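Local coordinates for alpha-1,2-mannosidase (Bacteroides thetaiotaomicron, PDB 2WVY), which probably acts as a calcium-dependent family 92 glycoside hydrolase that removes alpha-1,2-linked mannose from glycans, at residues Phe64-Gln69 with Gly78-Met83; Phe116-Gln121 with Ser136-Glu141; Asp142-Val147 with Cys216-Phe221; Tyr292-Phe297 with Thr631-Val636. All coordinates share one frame; numbering follows the deposited sequence. Where two conformers were deposited one is given.

In the fold
The four contacts illustrate how chemistry follows place in a fold. Interactions 1 and 3 are buried antiparallel strand pairs of the N-terminal domain and are themselves neighbours, since strands 80-86 and 143-148 pair and Met83 O probably accepts from Val146 N. Interaction 2 lies at the surface, where the last pair of two strands gives way to loops; Phe116 packs on Phe64 and Met83 of interaction 1, while Phe137 packs on Gln143 of interaction 3. Interaction 4 belongs to the catalytic domain and joins helices deep in the chain, touching interaction 1 through Phe297 and Gln69. The strand contacts rest largely on backbone bonds, whereas the helix contact is van der Waals packing alone.

Interaction 1 of 4, residues Phe64-Gln69 with Gly78-Met83; sequences FRQTHQ and GTFSIM
Strands 64-67 and 80-83 run antiparallel at 157°, with Phe64 and Ile82 as a hydrogen-bonded pair and Arg65 and Ser81 as a non-hydrogen-bonded one. Phe64 N donates to Ile82 O at 2.9 Å, and Ile82 N donates back to Phe64 O. Nearer the loop, side chains take over part of the work. Thr79 OG1, turned anti to its own backbone N (chi1 -173°), accepts a bond from Arg65 NE at 2.8 Å and gives its own proton to Gln66 O at 2.6 Å, so two bonds fix the rotation of the hydroxyl. Arg65 reaches it by bending at chi2 and chi3, and OG1 meets the edge of the guanidinium close to its plane. The same group forms a salt bridge through NH2 with Asp76, which also binds Thr67 OG1. With a methionine in place of Arg65, Thr79 OG1 would probably be left without its NE donor and Asp76 without this positive charge. Gln66 and Phe80 share the other face of the sheet: the amide carbon CD of Gln66 lies 3.5 Å from Phe80 CE2, amide and ring planes are 70° apart, and Gln66 NE2 is held by Ser235. His68 NE2 adds a weak bond to Gly78 O. At the far end Met83 SD sits 4.0 Å from Phe64 CE2, an oblique Met-aromatic contact. The whole is an antiparallel strand pair whose loop end is closed by side-chain-to-backbone hydrogen bonds through Thr79, part of the beta-sandwich that forms the N-terminal domain of family 92 glycoside hydrolases.

Interaction 2 of 4, residues Phe116-Gln121 with Ser136-Glu141; sequences FNNGLQ and SFPEKE
Leu120 and Gln121 meet Ser136, Phe137 and Pro138 in a surface contact between two loops, at the point where an antiparallel strand pairing of the N-terminal domain frays into turns. A single hydrogen-bonded pair begins it: Gln121 N donates to Ser136 O at 2.9 Å in a nearly straight bond (173°), and Ser136 N answers to Gln121 O at 2.8 Å. Beyond this pair the direct side-chain contacts are mostly apolar, and a water bridges Gly119 O and Ser136 OG. Leu120 puts CG anti to its backbone N (chi1 -175°), which carries CD1 alongside Phe137, 3.7 Å from that ring's CD1; the two side chains point the same way. Leu120 CB meets Pro138 CD at 3.8 Å, and the proline's CG lies 3.4 Å from Asn118 O. With a serine in place of Leu120, the Phe137 ring would probably lose the CD1 methyl it lies beside and a gap would open there, while the CB contact with Pro138 could persist. The shape of the first loop prepares the contact. Phe116 to Gly119 form a type I turn, and Gly119 sits at a positive phi where a CB would jam against the preceding carbonyl oxygen. Asn118 OD1 accepts from Leu120 N at 2.9 Å, an Asx turn that steadies the backbone just before the paired residues. The second loop continues from Pro138 into a type II turn before strand 143-148. Around the contact, Asn118, Leu120 and Pro138 all touch Ala86 of strand 80-86, Gln121 NE2 binds Ser113 OG in strand 112-116, and Phe116 packs on strands 60-67 and 98-107.

Interaction 3 of 4, residues Asp142-Val147 with Cys216-Phe221; sequences DQYVVV and CAYLKF
Lys220 lies across Tyr144 and can be followed atom by atom. Its CB is 3.9 Å from Tyr144 CE1; CG comes within 3.6 Å of Gln143 O; CD again faces Tyr144 CE1, at 3.8 Å; and CE approaches Tyr144 OH at 3.5 Å. Extended as far as CE, the chain then bends (chi4 -80°), bringing NZ to Asp142 OD1 at 3.3 Å in a salt bridge that, as a hydrogen bond, is weak. A water held by NZ also binds Gln143 N and Phe221 O, tying the lysine to the end of the strand pair. The strands, 143-147 and 216-221, are antiparallel at 163° in the beta-sandwich of the N-terminal domain, and paired backbone bonds link Val145 with Leu219 and Val147 with Ala217. On the lysine's face Tyr218 stands beside Tyr144, CD1 to CD1 3.9 Å, their ring planes turned 79° apart; Tyr218 OH is bound by His205. On the opposite face Val145 CG2 touches Phe221 CE2 at 3.8 Å, and both residues also pack on Leu229 of strand 229-236, while Leu219 leans on Phe188 and Ile158.

Interaction 4 of 4, residues Tyr292-Phe297 with Thr631-Val636; sequences YRTLLF and TSAWYV
Thr294 and Ser632 meet across two helices without a direct polar bond, so the contact is best read as van der Waals packing around small side chains. Thr294 leads it: its CG2 touches Ala633 CB at 3.9 Å, and its OG1 lies over the start of the other helix, 3.7 Å from Ser632 CB. The threonine's chi1 of -55° places OG1 anti to the carbonyl carbon, where it can also bond to Cys290 O one turn back in its own helix. Arg293 contributes only the base of its side chain, CB lying 3.6 Å from Ser632 OG. Val636 CG2 makes a longer contact with Thr294 OG1. Because the meeting residues are small, the backbones come close, with Thr294 CA 5.9 Å from Ala633 CA. Val338 and Leu341 of helix 338-345 cover Thr294 as well. The polar bonds are made to outside partners: Ser632 OG is bonded to Tyr622 OH and Gly629 O, and Arg293 NH2 runs away from the interface to Tyr29 O. The C-terminal end of helix 281-294 thus abuts the N-terminal end of helix 632-640, helix-to-helix packing consistent with the (alpha/alpha)6 barrel of the six-hairpin glycosidase clan that holds the family 92 catalytic domain.

Interaction 1 of 4, residues Phe64-Gln69 with Gly78-Met83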
# COMPACT_ATOMS: atom_id res chain seq x y z
N PHE A 64 -24.93 -29.67 -18.35
CA PHE A 64 -25.90 -28.84 -17.68
C PHE A 64 -26.27 -29.56 -16.41
O PHE A 64 -26.81 -30.66 -16.46
CB PHE A 64 -27.10 -28.62 -18.59
CG PHE A 64 -26.76 -27.88 -19.85
CD1 PHE A 64 -26.77 -26.48 -19.86
CD2 PHE A 64 -26.36 -28.56 -20.99
CE1 PHE A 64 -26.44 -25.78 -21.01
CE2 PHE A 64 -26.01 -27.85 -22.15
CZ PHE A 64 -26.06 -26.45 -22.16
N ARG A 65 -25.94 -28.94 -15.27
CA ARG A 65 -26.00 -29.57 -13.95
C ARG A 65 -27.29 -29.26 -13.23
O ARG A 65 -27.75 -28.11 -13.23
CB ARG A 65 -24.85 -29.03 -13.08
CG ARG A 65 -23.44 -29.62 -13.38
CD ARG A 65 -23.05 -30.77 -12.42
NE ARG A 65 -22.81 -30.27 -11.06
CZ ARG A 65 -21.74 -29.56 -10.71
NH1 ARG A 65 -20.78 -29.32 -11.61
NH2 ARG A 65 -21.60 -29.12 -9.46
N GLN A 66 -27.87 -30.27 -12.59
CA GLN A 66 -28.83 -30.02 -11.54
C GLN A 66 -27.94 -29.79 -10.35
O GLN A 66 -27.15 -30.67 -10.03
CB GLN A 66 -29.70 -31.24 -11.26
CG GLN A 66 -30.63 -31.03 -10.06
CD GLN A 66 -31.29 -32.31 -9.56
OE1 GLN A 66 -30.66 -33.11 -8.86
NE2 GLN A 66 -32.56 -32.49 -9.89
N THR A 67 -28.05 -28.62 -9.71
CA THR A 67 -27.11 -28.24 -8.67
C THR A 67 -27.80 -27.69 -7.40
O THR A 67 -28.93 -27.21 -7.46
CB THR A 67 -26.08 -27.21 -9.21
OG1 THR A 67 -25.12 -26.92 -8.19
CG2 THR A 67 -26.77 -25.89 -9.64
N HIS A 68 -27.12 -27.78 -6.26
CA HIS A 68 -27.64 -27.16 -5.03
C HIS A 68 -26.61 -26.22 -4.40
O HIS A 68 -26.82 -25.70 -3.30
CB HIS A 68 -28.06 -28.25 -4.04
CG HIS A 68 -28.97 -29.27 -4.65
ND1 HIS A 68 -30.32 -29.04 -4.86
CD2 HIS A 68 -28.72 -30.49 -5.16
CE1 HIS A 68 -30.85 -30.08 -5.46
NE2 HIS A 68 -29.90 -30.98 -5.65
N GLN A 69 -25.51 -26.00 -5.12
CA GLN A 69 -24.33 -25.35 -4.53
C GLN A 69 -24.57 -23.91 -4.10
O GLN A 69 -24.88 -23.07 -4.93
CB GLN A 69 -23.16 -25.40 -5.51
CG GLN A 69 -21.99 -24.57 -5.09
CD GLN A 69 -20.79 -24.78 -5.99
OE1 GLN A 69 -20.33 -25.92 -6.17
NE2 GLN A 69 -20.30 -23.69 -6.59
N GLY A 78 -26.03 -33.95 -4.24
CA GLY A 78 -27.25 -34.31 -4.95
C GLY A 78 -27.23 -33.82 -6.39
O GLY A 78 -28.24 -33.32 -6.88
N THR A 79 -26.11 -33.99 -7.08
CA THR A 79 -25.92 -33.39 -8.38
C THR A 79 -25.66 -34.39 -9.52
O THR A 79 -24.98 -35.43 -9.35
CB THR A 79 -24.80 -32.29 -8.30
OG1 THR A 79 -24.72 -31.58 -9.54
CG2 THR A 79 -23.43 -32.91 -7.96
N PHE A 80 -26.25 -34.12 -10.68
CA PHE A 80 -25.99 -34.89 -11.89
C PHE A 80 -26.05 -33.95 -13.08
O PHE A 80 -26.48 -32.81 -12.93
CB PHE A 80 -26.99 -36.05 -12.04
CG PHE A 80 -28.40 -35.64 -12.41
CD1 PHE A 80 -28.80 -35.61 -13.74
CD2 PHE A 80 -29.34 -35.34 -11.43
CE1 PHE A 80 -30.08 -35.27 -14.08
CE2 PHE A 80 -30.63 -34.98 -11.76
CZ PHE A 80 -31.00 -34.93 -13.09
N SER A 81 -25.63 -34.40 -14.27
CA SER A 81 -25.71 -33.52 -15.41
C SER A 81 -26.16 -34.21 -16.68
O SER A 81 -26.05 -35.43 -16.81
CB SER A 81 -24.38 -32.81 -15.68
OG SER A 81 -23.46 -33.72 -16.25
N ILE A 82 -26.64 -33.39 -17.61
CA ILE A 82 -27.13 -33.79 -18.90
C ILE A 82 -26.34 -33.00 -19.95
O ILE A 82 -26.22 -31.78 -19.85
CB ILE A 82 -28.64 -33.46 -19.00
CG1 ILE A 82 -29.44 -34.31 -18.00
CG2 ILE A 82 -29.18 -33.61 -20.43
CD1 ILE A 82 -30.91 -33.90 -17.88
N MET A 83 -25.81 -33.68 -20.96
CA MET A 83 -25.05 -32.99 -21.99
C MET A 83 -25.40 -33.53 -23.37
O MET A 83 -25.07 -34.67 -23.68
CB MET A 83 -23.56 -33.15 -21.73
CG MET A 83 -22.69 -32.33 -22.64
SD MET A 83 -23.13 -30.57 -22.60
CE MET A 83 -21.78 -29.93 -23.59

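Interaction 2 of 4, residues Phe116-Gln121 with Ser136-Glu141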
# COMPACT_ATOMS: atom_id res chain seq x y z
N PHE A 116 -23.62 -24.08 -29.59
CA PHE A 116 -22.20 -24.40 -29.62
C PHE A 116 -21.59 -24.06 -30.97
O PHE A 116 -22.31 -23.80 -31.93
CB PHE A 116 -22.00 -25.87 -29.23
CG PHE A 116 -22.53 -26.18 -27.85
CD1 PHE A 116 -21.78 -25.90 -26.74
CD2 PHE A 116 -23.80 -26.69 -27.68
CE1 PHE A 116 -22.28 -26.16 -25.47
CE2 PHE A 116 -24.32 -26.94 -26.41
CZ PHE A 116 -23.54 -26.69 -25.30
N ASN A 117 -20.27 -24.03 -31.04
CA ASN A 117 -19.61 -23.70 -32.30
C ASN A 117 -20.01 -24.70 -33.38
O ASN A 117 -20.06 -24.34 -34.55
CB ASN A 117 -18.09 -23.60 -32.15
CG ASN A 117 -17.66 -22.41 -31.28
OD1 ASN A 117 -18.49 -21.59 -30.87
ND2 ASN A 117 -16.35 -22.30 -31.01
N ASN A 118 -20.34 -25.93 -33.00
CA ASN A 118 -20.72 -26.90 -34.02
C ASN A 118 -22.18 -26.74 -34.46
O ASN A 118 -22.69 -27.52 -35.25
CB ASN A 118 -20.45 -28.33 -33.55
CG ASN A 118 -21.30 -28.70 -32.36
OD1 ASN A 118 -22.22 -27.97 -32.00
ND2 ASN A 118 -20.99 -29.83 -31.74
N GLY A 119 -22.86 -25.73 -33.93
CA GLY A 119 -24.24 -25.50 -34.35
C GLY A 119 -25.34 -26.22 -33.55
O GLY A 119 -26.52 -25.98 -33.79
N LEU A 120 -24.95 -27.09 -32.62
CA LEU A 120 -25.93 -27.73 -31.74
C LEU A 120 -26.53 -26.65 -30.84
O LEU A 120 -25.80 -25.86 -30.23
CB LEU A 120 -25.29 -28.85 -30.89
CG LEU A 120 -26.28 -29.66 -30.01
CD1 LEU A 120 -25.84 -31.12 -29.74
CD2 LEU A 120 -26.62 -28.95 -28.69
N GLN A 121 -27.85 -26.62 -30.74
CA GLN A 121 -28.49 -25.61 -29.90
C GLN A 121 -29.25 -26.28 -28.78
O GLN A 121 -29.89 -27.31 -28.97
CB GLN A 121 -29.42 -24.70 -30.70
CG GLN A 121 -30.00 -23.53 -29.88
CD GLN A 121 -31.30 -23.89 -29.17
OE1 GLN A 121 -32.07 -24.74 -29.64
NE2 GLN A 121 -31.55 -23.24 -28.03
N SER A 136 -31.67 -28.84 -30.46
CA SER A 136 -31.65 -28.85 -31.91
C SER A 136 -30.29 -29.35 -32.38
O SER A 136 -29.28 -28.66 -32.21
CB SER A 136 -31.94 -27.46 -32.46
OG SER A 136 -31.82 -27.44 -33.86
N PHE A 137 -30.27 -30.54 -32.97
CA PHE A 137 -29.02 -31.16 -33.43
C PHE A 137 -28.64 -30.69 -34.83
O PHE A 137 -29.50 -30.55 -35.70
CB PHE A 137 -29.18 -32.70 -33.48
CG PHE A 137 -29.26 -33.36 -32.12
CD1 PHE A 137 -28.11 -33.59 -31.37
CD2 PHE A 137 -30.48 -33.77 -31.61
CE1 PHE A 137 -28.19 -34.21 -30.14
CE2 PHE A 137 -30.57 -34.39 -30.38
CZ PHE A 137 -29.42 -34.61 -29.64
N PRO A 138 -27.33 -30.50 -35.06
CA PRO A 138 -26.84 -30.22 -36.40
C PRO A 138 -27.11 -31.41 -37.30
O PRO A 138 -27.01 -32.56 -36.87
CB PRO A 138 -25.33 -30.06 -36.20
CG PRO A 138 -25.13 -29.89 -34.75
CD PRO A 138 -26.24 -30.63 -34.09
N GLU A 139 -27.46 -31.13 -38.54
CA GLU A 139 -27.85 -32.19 -39.46
C GLU A 139 -26.63 -33.01 -39.87
O GLU A 139 -25.50 -32.51 -39.86
CB GLU A 139 -28.54 -31.58 -40.69
N LYS A 140 -26.85 -34.27 -40.20
CA LYS A 140 -25.78 -35.09 -40.73
C LYS A 140 -24.68 -35.41 -39.71
O LYS A 140 -23.59 -35.83 -40.09
CB LYS A 140 -25.16 -34.42 -41.97
N GLU A 141 -24.94 -35.20 -38.42
CA GLU A 141 -23.99 -35.60 -37.38
C GLU A 141 -24.65 -36.57 -36.42
O GLU A 141 -25.86 -36.48 -36.18
CB GLU A 141 -23.51 -34.39 -36.58
CG GLU A 141 -22.77 -33.35 -37.37
CD GLU A 141 -21.31 -33.68 -37.56
OE1 GLU A 141 -20.87 -34.80 -37.17
OE2 GLU A 141 -20.59 -32.82 -38.10
O HOH W 1 -29.69 -25.93 -34.54

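Interaction 3 of 4, residues Asp142-Val147 with Cys216-Phe221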
# COMPACT_ATOMS: atom_id res chain seq x y z
N ASP A 142 -23.88 -37.48 -35.85
CA ASP A 142 -24.42 -38.33 -34.79
C ASP A 142 -25.04 -37.50 -33.65
O ASP A 142 -24.51 -36.46 -33.27
CB ASP A 142 -23.32 -39.26 -34.27
CG ASP A 142 -23.00 -40.39 -35.24
OD1 ASP A 142 -23.88 -40.76 -36.04
OD2 ASP A 142 -21.87 -40.91 -35.19
N GLN A 143 -26.16 -37.96 -33.10
CA GLN A 143 -26.88 -37.22 -32.06
C GLN A 143 -26.91 -37.98 -30.74
O GLN A 143 -27.50 -39.06 -30.66
CB GLN A 143 -28.33 -36.95 -32.48
CG GLN A 143 -28.54 -36.38 -33.87
CD GLN A 143 -30.01 -36.41 -34.28
OE1 GLN A 143 -30.86 -36.96 -33.56
NE2 GLN A 143 -30.32 -35.81 -35.43
N TYR A 144 -26.32 -37.40 -29.70
CA TYR A 144 -26.27 -38.04 -28.39
C TYR A 144 -26.76 -37.16 -27.27
O TYR A 144 -26.75 -35.93 -27.37
CB TYR A 144 -24.83 -38.40 -28.04
CG TYR A 144 -24.17 -39.39 -28.97
CD1 TYR A 144 -24.39 -40.75 -28.83
CD2 TYR A 144 -23.30 -38.95 -29.95
CE1 TYR A 144 -23.77 -41.65 -29.68
CE2 TYR A 144 -22.67 -39.85 -30.80
CZ TYR A 144 -22.91 -41.19 -30.66
OH TYR A 144 -22.29 -42.07 -31.50
N VAL A 145 -27.17 -37.81 -26.18
CA VAL A 145 -27.25 -37.14 -24.89
C VAL A 145 -26.49 -37.99 -23.88
O VAL A 145 -26.72 -39.19 -23.79
CB VAL A 145 -28.70 -36.95 -24.37
CG1 VAL A 145 -28.66 -36.38 -22.97
CG2 VAL A 145 -29.51 -36.01 -25.29
N VAL A 146 -25.59 -37.37 -23.14
CA VAL A 146 -24.89 -38.07 -22.08
C VAL A 146 -25.42 -37.65 -20.72
O VAL A 146 -25.63 -36.45 -20.46
CB VAL A 146 -23.39 -37.80 -22.12
CG1 VAL A 146 -22.74 -38.38 -20.89
CG2 VAL A 146 -22.77 -38.39 -23.38
N VAL A 147 -25.65 -38.64 -19.86
CA VAL A 147 -26.08 -38.39 -18.50
C VAL A 147 -24.91 -38.75 -17.60
O VAL A 147 -24.38 -39.87 -17.67
CB VAL A 147 -27.36 -39.19 -18.12
CG1 VAL A 147 -27.72 -38.98 -16.65
CG2 VAL A 147 -28.56 -38.79 -19.02
N CYS A 216 -21.91 -42.89 -15.94
CA CYS A 216 -22.50 -42.08 -17.00
C CYS A 216 -23.28 -43.00 -17.92
O CYS A 216 -23.08 -44.22 -17.91
CB CYS A 216 -21.43 -41.34 -17.79
SG CYS A 216 -20.46 -40.15 -16.80
N ALA A 217 -24.19 -42.44 -18.71
CA ALA A 217 -24.90 -43.21 -19.71
C ALA A 217 -25.00 -42.35 -20.96
O ALA A 217 -24.94 -41.13 -20.88
CB ALA A 217 -26.29 -43.60 -19.21
N TYR A 218 -25.11 -42.99 -22.11
CA TYR A 218 -25.39 -42.24 -23.32
C TYR A 218 -26.63 -42.79 -23.98
O TYR A 218 -26.96 -43.97 -23.83
CB TYR A 218 -24.21 -42.26 -24.30
CG TYR A 218 -24.07 -43.53 -25.11
CD1 TYR A 218 -24.82 -43.72 -26.28
CD2 TYR A 218 -23.19 -44.53 -24.72
CE1 TYR A 218 -24.69 -44.87 -27.03
CE2 TYR A 218 -23.05 -45.69 -25.47
CZ TYR A 218 -23.80 -45.86 -26.62
OH TYR A 218 -23.66 -47.02 -27.35
N LEU A 219 -27.33 -41.90 -24.69
CA LEU A 219 -28.44 -42.29 -25.55
C LEU A 219 -28.15 -41.69 -26.91
O LEU A 219 -27.61 -40.57 -27.00
CB LEU A 219 -29.77 -41.72 -25.06
CG LEU A 219 -30.28 -41.93 -23.63
CD1 LEU A 219 -30.37 -43.40 -23.29
CD2 LEU A 219 -29.39 -41.20 -22.62
N LYS A 220 -28.50 -42.42 -27.96
CA LYS A 220 -28.27 -41.97 -29.31
C LYS A 220 -29.62 -41.80 -30.01
O LYS A 220 -30.48 -42.68 -29.92
CB LYS A 220 -27.41 -42.98 -30.06
CG LYS A 220 -27.00 -42.52 -31.46
CD LYS A 220 -26.01 -43.49 -32.06
CE LYS A 220 -25.20 -42.88 -33.20
NZ LYS A 220 -25.95 -42.85 -34.49
N PHE A 221 -29.82 -40.67 -30.69
CA PHE A 221 -31.12 -40.41 -31.32
C PHE A 221 -31.04 -40.30 -32.84
O PHE A 221 -29.96 -40.33 -33.44
CB PHE A 221 -31.78 -39.17 -30.73
CG PHE A 221 -31.94 -39.24 -29.25
CD1 PHE A 221 -33.08 -39.78 -28.70
CD2 PHE A 221 -30.92 -38.85 -28.41
CE1 PHE A 221 -33.22 -39.88 -27.33
CE2 PHE A 221 -31.06 -38.95 -27.04
CZ PHE A 221 -32.21 -39.46 -26.50
O HOH W 2 -27.53 -40.02 -34.39

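Interaction 4 of 4, residues Tyr292-Phe297 with Thr631-Val636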
# COMPACT_ATOMS: atom_id res chain seq x y z
N TYR A 292 -32.81 -10.89 -7.72
CA TYR A 292 -32.87 -12.26 -8.17
C TYR A 292 -31.95 -13.17 -7.35
O TYR A 292 -32.38 -14.24 -6.94
CB TYR A 292 -32.52 -12.31 -9.66
CG TYR A 292 -31.77 -13.53 -10.14
CD1 TYR A 292 -32.43 -14.71 -10.47
CD2 TYR A 292 -30.39 -13.48 -10.32
CE1 TYR A 292 -31.74 -15.82 -10.96
CE2 TYR A 292 -29.69 -14.59 -10.80
CZ TYR A 292 -30.37 -15.75 -11.12
OH TYR A 292 -29.67 -16.84 -11.58
N ARG A 293 -30.71 -12.75 -7.13
CA ARG A 293 -29.76 -13.49 -6.30
C ARG A 293 -30.28 -13.66 -4.89
O ARG A 293 -30.04 -14.69 -4.24
CB ARG A 293 -28.44 -12.72 -6.19
CG ARG A 293 -27.62 -12.72 -7.46
CD ARG A 293 -26.85 -14.01 -7.56
NE ARG A 293 -26.45 -14.29 -8.94
CZ ARG A 293 -26.11 -15.50 -9.39
NH1 ARG A 293 -26.10 -16.56 -8.57
NH2 ARG A 293 -25.78 -15.66 -10.66
N THR A 294 -30.96 -12.64 -4.39
CA THR A 294 -31.46 -12.68 -3.03
C THR A 294 -32.63 -13.65 -2.87
O THR A 294 -32.84 -14.18 -1.79
CB THR A 294 -31.85 -11.27 -2.54
OG1 THR A 294 -30.71 -10.39 -2.71
CG2 THR A 294 -32.22 -11.31 -1.08
N LEU A 295 -33.36 -13.92 -3.96
CA LEU A 295 -34.53 -14.84 -3.88
C LEU A 295 -34.18 -16.32 -4.12
O LEU A 295 -35.08 -17.17 -4.18
CB LEU A 295 -35.64 -14.42 -4.86
CG LEU A 295 -36.18 -12.99 -4.81
CD1 LEU A 295 -37.43 -12.84 -5.69
CD2 LEU A 295 -36.48 -12.58 -3.36
N LEU A 296 -32.90 -16.62 -4.29
CA LEU A 296 -32.46 -18.00 -4.50
C LEU A 296 -32.26 -18.82 -3.20
O LEU A 296 -32.67 -19.99 -3.16
CB LEU A 296 -31.16 -18.02 -5.35
CG LEU A 296 -31.29 -17.52 -6.80
CD1 LEU A 296 -29.93 -17.52 -7.53
CD2 LEU A 296 -32.29 -18.36 -7.58
N PHE A 297 -31.64 -18.24 -2.17
CA PHE A 297 -31.29 -19.01 -0.96
C PHE A 297 -32.10 -18.58 0.23
O PHE A 297 -32.61 -17.45 0.21
CB PHE A 297 -29.80 -18.99 -0.72
CG PHE A 297 -29.01 -19.51 -1.87
CD1 PHE A 297 -28.75 -20.86 -2.00
CD2 PHE A 297 -28.56 -18.64 -2.84
CE1 PHE A 297 -28.01 -21.33 -3.06
CE2 PHE A 297 -27.83 -19.11 -3.92
CZ PHE A 297 -27.56 -20.46 -4.04
N THR A 631 -23.16 -9.13 -1.28
CA THR A 631 -23.77 -7.85 -0.99
C THR A 631 -25.08 -7.61 -1.74
O THR A 631 -25.61 -6.50 -1.71
CB THR A 631 -22.84 -6.72 -1.39
OG1 THR A 631 -22.41 -6.94 -2.75
CG2 THR A 631 -21.63 -6.69 -0.48
N SER A 632 -25.61 -8.63 -2.40
CA SER A 632 -26.81 -8.45 -3.20
C SER A 632 -27.96 -7.78 -2.44
O SER A 632 -28.53 -6.81 -2.93
CB SER A 632 -27.23 -9.78 -3.81
OG SER A 632 -26.31 -10.12 -4.84
N ALA A 633 -28.29 -8.30 -1.26
CA ALA A 633 -29.38 -7.78 -0.45
C ALA A 633 -29.07 -6.41 0.14
O ALA A 633 -29.96 -5.58 0.32
CB ALA A 633 -29.75 -8.79 0.66
N TRP A 634 -27.79 -6.17 0.44
CA TRP A 634 -27.36 -4.86 0.91
C TRP A 634 -27.68 -3.81 -0.17
O TRP A 634 -28.12 -2.68 0.13
CB TRP A 634 -25.84 -4.88 1.23
CG TRP A 634 -25.25 -3.54 1.69
CD1 TRP A 634 -24.92 -3.17 2.97
CD2 TRP A 634 -24.90 -2.42 0.85
NE1 TRP A 634 -24.41 -1.88 2.98
CE2 TRP A 634 -24.39 -1.40 1.70
CE3 TRP A 634 -25.00 -2.17 -0.52
CZ2 TRP A 634 -23.97 -0.17 1.21
CZ3 TRP A 634 -24.57 -0.94 -1.00
CH2 TRP A 634 -24.06 0.04 -0.14
N TYR A 635 -27.47 -4.18 -1.43
CA TYR A 635 -27.73 -3.25 -2.54
C TYR A 635 -29.23 -3.02 -2.69
O TYR A 635 -29.68 -1.88 -2.89
CB TYR A 635 -27.15 -3.82 -3.85
CG TYR A 635 -27.26 -2.87 -5.03
CD1 TYR A 635 -26.22 -2.01 -5.38
CD2 TYR A 635 -28.42 -2.83 -5.79
CE1 TYR A 635 -26.32 -1.14 -6.46
CE2 TYR A 635 -28.54 -1.97 -6.88
CZ TYR A 635 -27.50 -1.14 -7.21
OH TYR A 635 -27.64 -0.30 -8.29
N VAL A 636 -30.00 -4.10 -2.60
CA VAL A 636 -31.45 -4.00 -2.75
C VAL A 636 -32.03 -3.05 -1.69
O VAL A 636 -32.79 -2.14 -2.01
CB VAL A 636 -32.15 -5.38 -2.64
CG1 VAL A 636 -33.64 -5.21 -2.66
CG2 VAL A 636 -31.71 -6.32 -3.80